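Long-range contacts in complement factor MASP-3 (Homo sapiens, PDB 3DEM), which probably serves as a serine protease of the complement system, its CUB1-EGF-CUB2 region carrying the interaction sites for mannan-binding lectin and ficolins: residues A[19-24]-A[99-104]; A[147-152]-A[160-165]; A[167-172]-A[194-199]. All blocks are in the same frame, centred on the assembly; numbering follows the deposited sequence.

Contact 1. Residues A[19-24]-A[99-104]; sequences DSYPSD and FRSDFS. With CA (calcium ion), chain E.
Loop 19-24 meets segment 99-104, on strand 94-101 and the loop that follows, at 63°, closest at Asp-24 and Asp-102, where Asp-24 N donates a nearly straight hydrogen bond (2.7 Å, 172°) to Asp-102 O from above its carbonyl plane. Farther back, Tyr-21 takes the crowded rotamer, CG between backbone N and carbonyl carbon, which turns one ring face to Phe-99 CZ. The pair is a T-shaped stack: the edge of Phe-99 points at the face of Tyr-21, and Phe-99 CZ sits 3.4 Å from Tyr-21 CG. Ser-101 OG, anti to its backbone N, lies at the Tyr-21 edge, 3.1 Å from CE1, and also 3.0 Å from Pro-22 O. Near the turn, the Asp-24 carboxylate lies over one face of the Phe-103 ring, their planes 12° apart. This is the calcium corner of the first CUB domain: Asp-102 OD1 (2.2 Å), Ser-104 O (2.5 Å) and two waters bind the ion, completed by Glu-49 and Asp-57. Water 1 also hydrogen-bonds Ser-101 OG and donates to Asp-102 O, which thereby accepts two bonds, while Tyr-21 OH hydrogen-bonds Asp-57. Ser-101 and Tyr-21 thus act in the second shell, and the ion probably polarises water 1, strengthening its donation to the carbonyl that also holds Asp-24.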
loop_
_atom_site.group_PDB
_atom_site.type_symbol
_atom_site.label_atom_id
_atom_site.label_comp_id
_atom_site.label_asym_id
_atom_site.label_seq_id
_atom_site.Cartn_x
_atom_site.Cartn_y
_atom_site.Cartn_z
ATOM N N ASP A 19 10.466 -31.607 -3.547
ATOM C CA ASP A 19 10.588 -32.971 -3.053
ATOM C C ASP A 19 10.391 -33.000 -1.545
ATOM O O ASP A 19 10.429 -31.959 -0.887
ATOM C CB ASP A 19 11.955 -33.549 -3.404
ATOM C CG ASP A 19 12.129 -33.754 -4.886
ATOM O OD1 ASP A 19 11.322 -34.501 -5.481
ATOM O OD2 ASP A 19 13.076 -33.171 -5.452
ATOM N N SER A 20 10.183 -34.196 -1.004
ATOM C CA SER A 20 10.012 -34.371 0.433
ATOM C C SER A 20 11.215 -33.827 1.197
ATOM O O SER A 20 12.355 -33.980 0.766
ATOM C CB SER A 20 9.799 -35.844 0.770
ATOM O OG SER A 20 10.975 -36.597 0.532
ATOM N N TYR A 21 10.962 -33.184 2.328
ATOM C CA TYR A 21 12.045 -32.614 3.115
ATOM C C TYR A 21 12.813 -33.677 3.896
ATOM O O TYR A 21 12.261 -34.722 4.243
ATOM C CB TYR A 21 11.541 -31.503 4.046
ATOM C CG TYR A 21 10.422 -31.891 4.992
ATOM C CD1 TYR A 21 10.681 -32.614 6.155
ATOM C CD2 TYR A 21 9.110 -31.500 4.743
ATOM C CE1 TYR A 21 9.657 -32.955 7.027
ATOM C CE2 TYR A 21 8.084 -31.833 5.611
ATOM C CZ TYR A 21 8.364 -32.560 6.750
ATOM O OH TYR A 21 7.350 -32.893 7.616
ATOM N N PRO A 22 14.102 -33.413 4.162
ATOM C CA PRO A 22 14.926 -34.352 4.913
ATOM C C PRO A 22 14.580 -34.326 6.399
ATOM O O PRO A 22 13.975 -33.367 6.882
ATOM C CB PRO A 22 16.348 -33.832 4.682
ATOM C CG PRO A 22 16.173 -32.364 4.450
ATOM C CD PRO A 22 14.847 -32.204 3.761
ATOM N N SER A 23 14.944 -35.385 7.112
ATOM C CA SER A 23 14.706 -35.445 8.545
ATOM C C SER A 23 15.821 -34.715 9.287
ATOM O O SER A 23 16.859 -34.401 8.706
ATOM C CB SER A 23 14.601 -36.900 9.016
ATOM O OG SER A 23 15.811 -37.592 8.790
ATOM N N ASP A 24 15.590 -34.444 10.569
ATOM C CA ASP A 24 16.558 -33.758 11.424
ATOM C C ASP A 24 17.122 -32.505 10.772
ATOM O O ASP A 24 18.337 -32.306 10.728
ATOM C CB ASP A 24 17.699 -34.692 11.833
ATOM C CG ASP A 24 18.690 -34.022 12.773
ATOM O OD1 ASP A 24 18.258 -33.197 13.612
ATOM O OD2 ASP A 24 19.901 -34.318 12.671
ATOM N N PHE A 99 11.696 -23.558 10.131
ATOM C CA PHE A 99 11.169 -24.860 9.752
ATOM C C PHE A 99 11.963 -25.937 10.476
ATOM O O PHE A 99 13.187 -25.986 10.374
ATOM C CB PHE A 99 11.251 -25.076 8.240
ATOM C CG PHE A 99 11.040 -26.510 7.822
ATOM C CD1 PHE A 99 9.768 -27.063 7.799
ATOM C CD2 PHE A 99 12.116 -27.305 7.454
ATOM C CE1 PHE A 99 9.574 -28.383 7.421
ATOM C CE2 PHE A 99 11.929 -28.628 7.072
ATOM C CZ PHE A 99 10.656 -29.163 7.054
ATOM N N ARG A 100 11.271 -26.789 11.222
ATOM C CA ARG A 100 11.933 -27.885 11.905
ATOM C C ARG A 100 11.348 -29.223 11.498
ATOM O O ARG A 100 10.133 -29.381 11.397
ATOM C CB ARG A 100 11.836 -27.740 13.423
ATOM C CG ARG A 100 12.673 -28.775 14.166
ATOM C CD ARG A 100 11.824 -29.603 15.113
ATOM N NE ARG A 100 12.586 -30.674 15.743
ATOM C CZ ARG A 100 12.070 -31.544 16.604
ATOM N NH1 ARG A 100 10.788 -31.470 16.934
ATOM N NH2 ARG A 100 12.834 -32.490 17.134
ATOM N N SER A 101 12.235 -30.185 11.285
ATOM C CA SER A 101 11.863 -31.540 10.945
ATOM C C SER A 101 12.552 -32.446 11.960
ATOM O O SER A 101 13.770 -32.385 12.118
ATOM C CB SER A 101 12.347 -31.850 9.527
ATOM O OG SER A 101 11.994 -33.159 9.124
ATOM N N ASP A 102 11.792 -33.260 12.683
ATOM C CA ASP A 102 12.423 -34.133 13.674
ATOM C C ASP A 102 13.091 -35.345 13.022
ATOM O O ASP A 102 13.320 -35.359 11.812
ATOM C CB ASP A 102 11.453 -34.532 14.798
ATOM C CG ASP A 102 10.241 -35.296 14.300
ATOM O OD1 ASP A 102 10.104 -35.497 13.076
ATOM O OD2 ASP A 102 9.415 -35.699 15.149
ATOM N N PHE A 103 13.410 -36.352 13.826
ATOM C CA PHE A 103 14.142 -37.520 13.342
ATOM C C PHE A 103 13.240 -38.503 12.604
ATOM O O PHE A 103 13.717 -39.374 11.882
ATOM C CB PHE A 103 14.844 -38.233 14.507
ATOM C CG PHE A 103 15.915 -37.409 15.173
ATOM C CD1 PHE A 103 15.583 -36.442 16.116
ATOM C CD2 PHE A 103 17.253 -37.605 14.860
ATOM C CE1 PHE A 103 16.568 -35.682 16.730
ATOM C CE2 PHE A 103 18.246 -36.848 15.471
ATOM C CZ PHE A 103 17.904 -35.887 16.406
ATOM N N SER A 104 11.934 -38.360 12.789
ATOM C CA SER A 104 10.982 -39.334 12.270
ATOM C C SER A 104 10.236 -38.838 11.033
ATOM O O SER A 104 9.179 -38.216 11.149
ATOM C CB SER A 104 9.976 -39.715 13.360
ATOM O OG SER A 104 9.148 -40.786 12.936
HETATM CA CA CA E . 8.914 -35.683 11.225
HETATM O O HOH W 1 11.314 -35.302 10.319
HETATM O O HOH W 2 8.043 -36.610 9.352
#

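Contact 2. Residues A[147-152]-A[160-165]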
loop_
_atom_site.group_PDB
_atom_site.type_symbol
_atom_site.label_atom_id
_atom_site.label_comp_id
_atom_site.label_asym_id
_atom_site.label_seq_id
_atom_site.Cartn_x
_atom_site.Cartn_y
_atom_site.Cartn_z
ATOM N N CYS A 147 2.467 15.411 9.586
ATOM C CA CYS A 147 1.307 16.181 10.010
ATOM C C CYS A 147 1.232 17.501 9.250
ATOM O O CYS A 147 2.244 18.013 8.771
ATOM C CB CYS A 147 1.374 16.477 11.513
ATOM S SG CYS A 147 1.671 15.054 12.602
ATOM N N SER A 148 0.026 18.045 9.138
ATOM C CA SER A 148 -0.165 19.396 8.622
ATOM C C SER A 148 -1.310 20.058 9.388
ATOM O O SER A 148 -1.965 19.416 10.213
ATOM C CB SER A 148 -0.433 19.390 7.112
ATOM O OG SER A 148 -1.795 19.120 6.830
ATOM N N CYS A 149 -1.556 21.335 9.118
ATOM C CA CYS A 149 -2.519 22.092 9.912
ATOM C C CYS A 149 -3.648 22.695 9.094
ATOM O O CYS A 149 -3.531 22.865 7.882
ATOM C CB CYS A 149 -1.803 23.185 10.700
ATOM S SG CYS A 149 -0.583 22.506 11.831
ATOM N N ARG A 150 -4.745 23.017 9.772
ATOM C CA ARG A 150 -5.837 23.737 9.139
ATOM C C ARG A 150 -5.393 25.119 8.687
ATOM O O ARG A 150 -4.468 25.714 9.256
ATOM C CB ARG A 150 -7.010 23.916 10.100
ATOM C CG ARG A 150 -7.694 22.643 10.551
ATOM C CD ARG A 150 -8.927 22.991 11.376
ATOM N NE ARG A 150 -9.087 22.088 12.513
ATOM C CZ ARG A 150 -9.249 22.483 13.775
ATOM N NH1 ARG A 150 -9.299 23.778 14.082
ATOM N NH2 ARG A 150 -9.383 21.573 14.733
ATOM N N PHE A 151 -6.084 25.621 7.671
ATOM C CA PHE A 151 -5.891 26.963 7.160
ATOM C C PHE A 151 -5.899 27.969 8.305
ATOM O O PHE A 151 -6.824 27.994 9.119
ATOM C CB PHE A 151 -7.004 27.277 6.156
ATOM C CG PHE A 151 -6.919 28.644 5.559
ATOM C CD1 PHE A 151 -6.090 28.894 4.483
ATOM C CD2 PHE A 151 -7.689 29.676 6.063
ATOM C CE1 PHE A 151 -6.023 30.158 3.925
ATOM C CE2 PHE A 151 -7.624 30.943 5.515
ATOM C CZ PHE A 151 -6.790 31.182 4.443
ATOM N N GLY A 152 -4.861 28.794 8.371
ATOM C CA GLY A 152 -4.779 29.817 9.404
ATOM C C GLY A 152 -3.905 29.401 10.572
ATOM O O GLY A 152 -3.652 30.195 11.476
ATOM N N ARG A 160 4.038 18.569 14.853
ATOM C CA ARG A 160 2.857 17.825 15.246
ATOM C C ARG A 160 1.681 18.726 15.613
ATOM O O ARG A 160 0.578 18.555 15.096
ATOM C CB ARG A 160 3.219 16.911 16.415
ATOM C CG ARG A 160 2.148 15.941 16.812
ATOM C CD ARG A 160 2.686 14.937 17.818
ATOM N NE ARG A 160 3.277 15.578 18.989
ATOM C CZ ARG A 160 2.578 16.008 20.035
ATOM N NH1 ARG A 160 1.258 15.870 20.046
ATOM N NH2 ARG A 160 3.193 16.579 21.071
ATOM N N THR A 161 1.910 19.681 16.508
ATOM C CA THR A 161 0.836 20.567 16.938
ATOM C C THR A 161 0.726 21.826 16.080
ATOM O O THR A 161 1.669 22.211 15.387
ATOM C CB THR A 161 0.938 20.924 18.439
ATOM O OG1 THR A 161 2.186 21.570 18.702
ATOM C CG2 THR A 161 0.836 19.671 19.285
ATOM N N CYS A 162 -0.444 22.455 16.136
ATOM C CA CYS A 162 -0.767 23.562 15.253
ATOM C C CYS A 162 -1.037 24.852 16.029
ATOM O O CYS A 162 -2.077 24.990 16.677
ATOM C CB CYS A 162 -1.979 23.185 14.406
ATOM S SG CYS A 162 -1.713 21.735 13.349
ATOM N N ARG A 163 -0.096 25.790 15.958
ATOM C CA ARG A 163 -0.206 27.063 16.669
ATOM C C ARG A 163 -0.743 28.151 15.747
ATOM O O ARG A 163 -0.973 27.907 14.569
ATOM C CB ARG A 163 1.156 27.481 17.239
ATOM C CG ARG A 163 2.202 27.845 16.191
ATOM C CD ARG A 163 3.408 28.527 16.831
ATOM N NE ARG A 163 4.316 29.086 15.831
ATOM C CZ ARG A 163 4.179 30.291 15.284
ATOM N NH1 ARG A 163 3.163 31.072 15.638
ATOM N NH2 ARG A 163 5.057 30.718 14.380
ATOM N N VAL A 164 -0.941 29.347 16.293
ATOM C CA VAL A 164 -1.381 30.489 15.500
ATOM C C VAL A 164 -0.546 31.709 15.831
ATOM O O VAL A 164 0.119 31.756 16.865
ATOM C CB VAL A 164 -2.865 30.858 15.769
ATOM C CG1 VAL A 164 -3.791 29.739 15.330
ATOM C CG2 VAL A 164 -3.079 31.212 17.243
ATOM N N GLU A 165 -0.583 32.698 14.948
ATOM C CA GLU A 165 -0.088 34.018 15.288
ATOM C C GLU A 165 -1.251 34.770 15.909
ATOM O O GLU A 165 -2.314 34.878 15.301
ATOM C CB GLU A 165 0.449 34.740 14.051
ATOM C CG GLU A 165 1.831 34.252 13.601
ATOM C CD GLU A 165 2.883 34.302 14.717
ATOM O OE1 GLU A 165 3.821 33.481 14.686
ATOM O OE2 GLU A 165 2.783 35.150 15.635
HETATM O O HOH W 3 -1.295 18.202 12.978
HETATM O O HOH W 4 -1.831 31.872 12.537
#
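The C-terminal half of the EGF module is closed here by its last disulfide, Cys-149 to Cys-162, which ties the residue just after strand 144-148 to short strand 162-163. The segments run almost parallel, 7° apart, with the CA atoms of the two cysteines 5.8 Å from each other. Covalently, the bridge is left-handed (chi3 -85°), and both SG atoms stand anti to their own carbonyl carbon, so each half-cystine reaches across in the same way. Cys-147 also points at the other segment, but its SG is bonded to Cys-134; across the contact it merely lies against the backbone of Arg-160, 4.0 Å from CA.

Polar links between the segments are made by water, as no direct hydrogen bond joins them. Water 3 donates to both Ser-148 O and Arg-160 O, spanning the gap on the N-terminal side of the disulfide. Toward the other end, water 4 donates to Gly-152 O (2.7 Å) and accepts from Glu-165 N (2.8 Å). Gly-152 itself has a positive phi of 99°, a conformation in which a CB would collide with the carbonyl oxygen of Phe-151. Van der Waals contact is slight: Val-164 CG1 lies 3.9 Å from the carbonyl oxygen Gly-152 O.

Beyond the pair, Cys-162 N is hydrogen-bonded to Asp-135 and Val-164 N to Ser-191, the latter tying the EGF end to the second CUB domain. The ring of Phe-151 stacks on His-45 of the second subunit.

Charges pair within segment 160-165: the extended Arg-163 side chain reaches Glu-165, two residues on, in a salt bridge, NH1 standing 2.7 Å from OE1, which lies close to the guanidinium plane but is itself approached from above its carboxylate plane.

Contact 3. Residues A[167-172]-A[194-199]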
loop_
_atom_site.group_PDB
_atom_site.type_symbol
_atom_site.label_atom_id
_atom_site.label_comp_id
_atom_site.label_asym_id
_atom_site.label_seq_id
_atom_site.Cartn_x
_atom_site.Cartn_y
_atom_site.Cartn_z
ATOM N N SER A 167 -0.692 37.864 18.019
ATOM C CA SER A 167 -0.075 39.006 18.682
ATOM C C SER A 167 -0.147 40.295 17.877
ATOM O O SER A 167 0.257 41.349 18.363
ATOM C CB SER A 167 1.383 38.697 19.020
ATOM O OG SER A 167 1.462 37.633 19.954
ATOM N N ASP A 168 -0.641 40.210 16.645
ATOM C CA ASP A 168 -0.727 41.389 15.784
ATOM C C ASP A 168 -1.942 42.238 16.116
ATOM O O ASP A 168 -2.875 42.339 15.327
ATOM C CB ASP A 168 -0.738 40.988 14.307
ATOM C CG ASP A 168 0.626 40.556 13.820
ATOM O OD1 ASP A 168 1.552 40.480 14.658
ATOM O OD2 ASP A 168 0.780 40.293 12.605
ATOM N N ASN A 169 -1.919 42.849 17.294
ATOM C CA ASN A 169 -3.048 43.633 17.761
ATOM C C ASN A 169 -2.606 44.854 18.560
ATOM O O ASN A 169 -1.459 44.946 19.002
ATOM C CB ASN A 169 -3.963 42.758 18.614
ATOM C CG ASN A 169 -3.256 42.220 19.851
ATOM O OD1 ASN A 169 -2.969 42.966 20.786
ATOM N ND2 ASN A 169 -2.965 40.922 19.855
ATOM N N LEU A 170 -3.530 45.787 18.737
ATOM C CA LEU A 170 -3.309 46.962 19.562
ATOM C C LEU A 170 -4.660 47.604 19.800
ATOM O O LEU A 170 -5.278 48.120 18.872
ATOM C CB LEU A 170 -2.345 47.946 18.889
ATOM C CG LEU A 170 -2.034 49.224 19.681
ATOM C CD1 LEU A 170 -1.334 48.898 20.991
ATOM C CD2 LEU A 170 -1.214 50.209 18.867
ATOM N N PHE A 171 -5.126 47.537 21.042
ATOM C CA PHE A 171 -6.423 48.083 21.412
ATOM C C PHE A 171 -6.259 49.495 21.967
ATOM O O PHE A 171 -5.614 49.695 22.996
ATOM C CB PHE A 171 -7.109 47.160 22.419
ATOM C CG PHE A 171 -7.382 45.780 21.884
ATOM C CD1 PHE A 171 -8.618 45.463 21.333
ATOM C CD2 PHE A 171 -6.398 44.801 21.919
ATOM C CE1 PHE A 171 -8.875 44.194 20.841
ATOM C CE2 PHE A 171 -6.644 43.526 21.419
ATOM C CZ PHE A 171 -7.892 43.225 20.879
ATOM N N THR A 172 -6.828 50.471 21.266
ATOM C CA THR A 172 -6.644 51.875 21.622
ATOM C C THR A 172 -7.952 52.580 21.937
ATOM O O THR A 172 -7.956 53.719 22.410
ATOM C CB THR A 172 -5.958 52.653 20.495
ATOM O OG1 THR A 172 -6.763 52.586 19.312
ATOM C CG2 THR A 172 -4.584 52.077 20.206
ATOM N N LEU A 194 0.121 37.817 22.571
ATOM C CA LEU A 194 0.375 39.091 23.233
ATOM C C LEU A 194 -0.717 40.076 22.839
ATOM O O LEU A 194 -0.780 40.505 21.682
ATOM C CB LEU A 194 1.742 39.646 22.825
ATOM C CG LEU A 194 2.963 38.774 23.136
ATOM C CD1 LEU A 194 4.215 39.288 22.430
ATOM C CD2 LEU A 194 3.213 38.662 24.643
ATOM N N TYR A 195 -1.579 40.411 23.800
ATOM C CA TYR A 195 -2.626 41.400 23.596
ATOM C C TYR A 195 -2.248 42.694 24.300
ATOM O O TYR A 195 -1.950 42.694 25.500
ATOM C CB TYR A 195 -3.956 40.894 24.140
ATOM C CG TYR A 195 -4.359 39.536 23.619
ATOM C CD1 TYR A 195 -5.056 39.404 22.425
ATOM C CD2 TYR A 195 -4.052 38.379 24.335
ATOM C CE1 TYR A 195 -5.435 38.155 21.957
ATOM C CE2 TYR A 195 -4.417 37.133 23.874
ATOM C CZ TYR A 195 -5.104 37.025 22.689
ATOM O OH TYR A 195 -5.468 35.781 22.234
ATOM N N THR A 196 -2.272 43.797 23.562
ATOM C CA THR A 196 -1.803 45.068 24.094
ATOM C C THR A 196 -2.877 46.148 24.099
ATOM O O THR A 196 -3.439 46.488 23.051
ATOM C CB THR A 196 -0.588 45.569 23.294
ATOM O OG1 THR A 196 0.367 44.514 23.194
ATOM C CG2 THR A 196 0.055 46.767 23.972
ATOM N N ILE A 197 -3.159 46.681 25.285
ATOM C CA ILE A 197 -4.081 47.792 25.423
ATOM C C ILE A 197 -3.244 49.042 25.656
ATOM O O ILE A 197 -2.424 49.086 26.582
ATOM C CB ILE A 197 -5.084 47.580 26.582
ATOM C CG1 ILE A 197 -5.844 46.258 26.403
ATOM C CG2 ILE A 197 -6.063 48.762 26.677
ATOM C CD1 ILE A 197 -6.671 45.859 27.604
ATOM N N GLU A 198 -3.410 50.038 24.793
ATOM C CA GLU A 198 -2.689 51.297 24.926
ATOM C C GLU A 198 -3.652 52.466 24.830
ATOM O O GLU A 198 -4.149 52.768 23.749
ATOM C CB GLU A 198 -1.648 51.435 23.816
ATOM C CG GLU A 198 -0.479 50.488 23.929
ATOM C CD GLU A 198 0.798 51.191 24.342
ATOM O OE1 GLU A 198 0.706 52.363 24.794
ATOM O OE2 GLU A 198 1.884 50.570 24.201
ATOM N N LEU A 199 -3.911 53.122 25.954
ATOM C CA LEU A 199 -4.728 54.334 25.947
ATOM C C LEU A 199 -3.868 55.559 26.200
ATOM O O LEU A 199 -2.696 55.445 26.550
ATOM C CB LEU A 199 -5.818 54.263 27.011
ATOM C CG LEU A 199 -6.608 52.959 27.099
ATOM C CD1 LEU A 199 -7.525 53.020 28.302
ATOM C CD2 LEU A 199 -7.398 52.700 25.821
#
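Backbone hydrogen bonds set the pattern. Segment 167-172 runs alongside strand 192-198 in the same direction, 9° apart, and Phe-171 makes a single parallel bridge around Ile-197: Phe-171 N gives a nearly straight bond to Thr-196 O (2.8 Å, 173°), and Phe-171 O accepts from Glu-198 N (2.9 Å).

Side chains continue the bonding toward Leu-194. The amide of Asn-169, its CG in the crowded position between backbone N and carbonyl carbon, stands in for a strand's peptide group: OD1 accepts from Thr-196 N (3.0 Å) in the carbonyl plane, and ND2 donates to Leu-194 O (2.9 Å) from above that carbonyl's plane. At the end, Ser-167 OG accepts from Leu-194 N (2.9 Å).

Van der Waals contacts are few: Leu-170, CG anti to its backbone N, sets CD1 3.4 Å from Glu-198 CG and also near Thr-196 CG2; the Phe-171 ring turns its edge to Thr-196 O.

The segment thus lines the otherwise outermost strand of one sheet of the second CUB sandwich, whose other flank pairs with strand 255-261; Phe-171, Tyr-195 and Ile-197 reach inward to Ile-178 on strand 175-179 of the facing sheet.

Overall arrangement
The three contacts follow one another along an elongated chain, one in each module. Contact 1, in the first CUB domain, and contact 3, in the second, lie on opposite sides of the chain's centre, their centres about 82 Å apart; both are partly buried, with exposed residues among those that touch. Contact 2, the most buried, belongs to the EGF module between them and adjoins contact 3 in sequence. Both CUB contacts set a loop against a strand, yet contact 1 combines an aromatic pair with a calcium site, whereas contact 3 is a row of backbone and side-chain hydrogen bonds along an outer strand. Contact 2 is held instead by a disulfide and bridging waters, and is also the one touched by the second subunit.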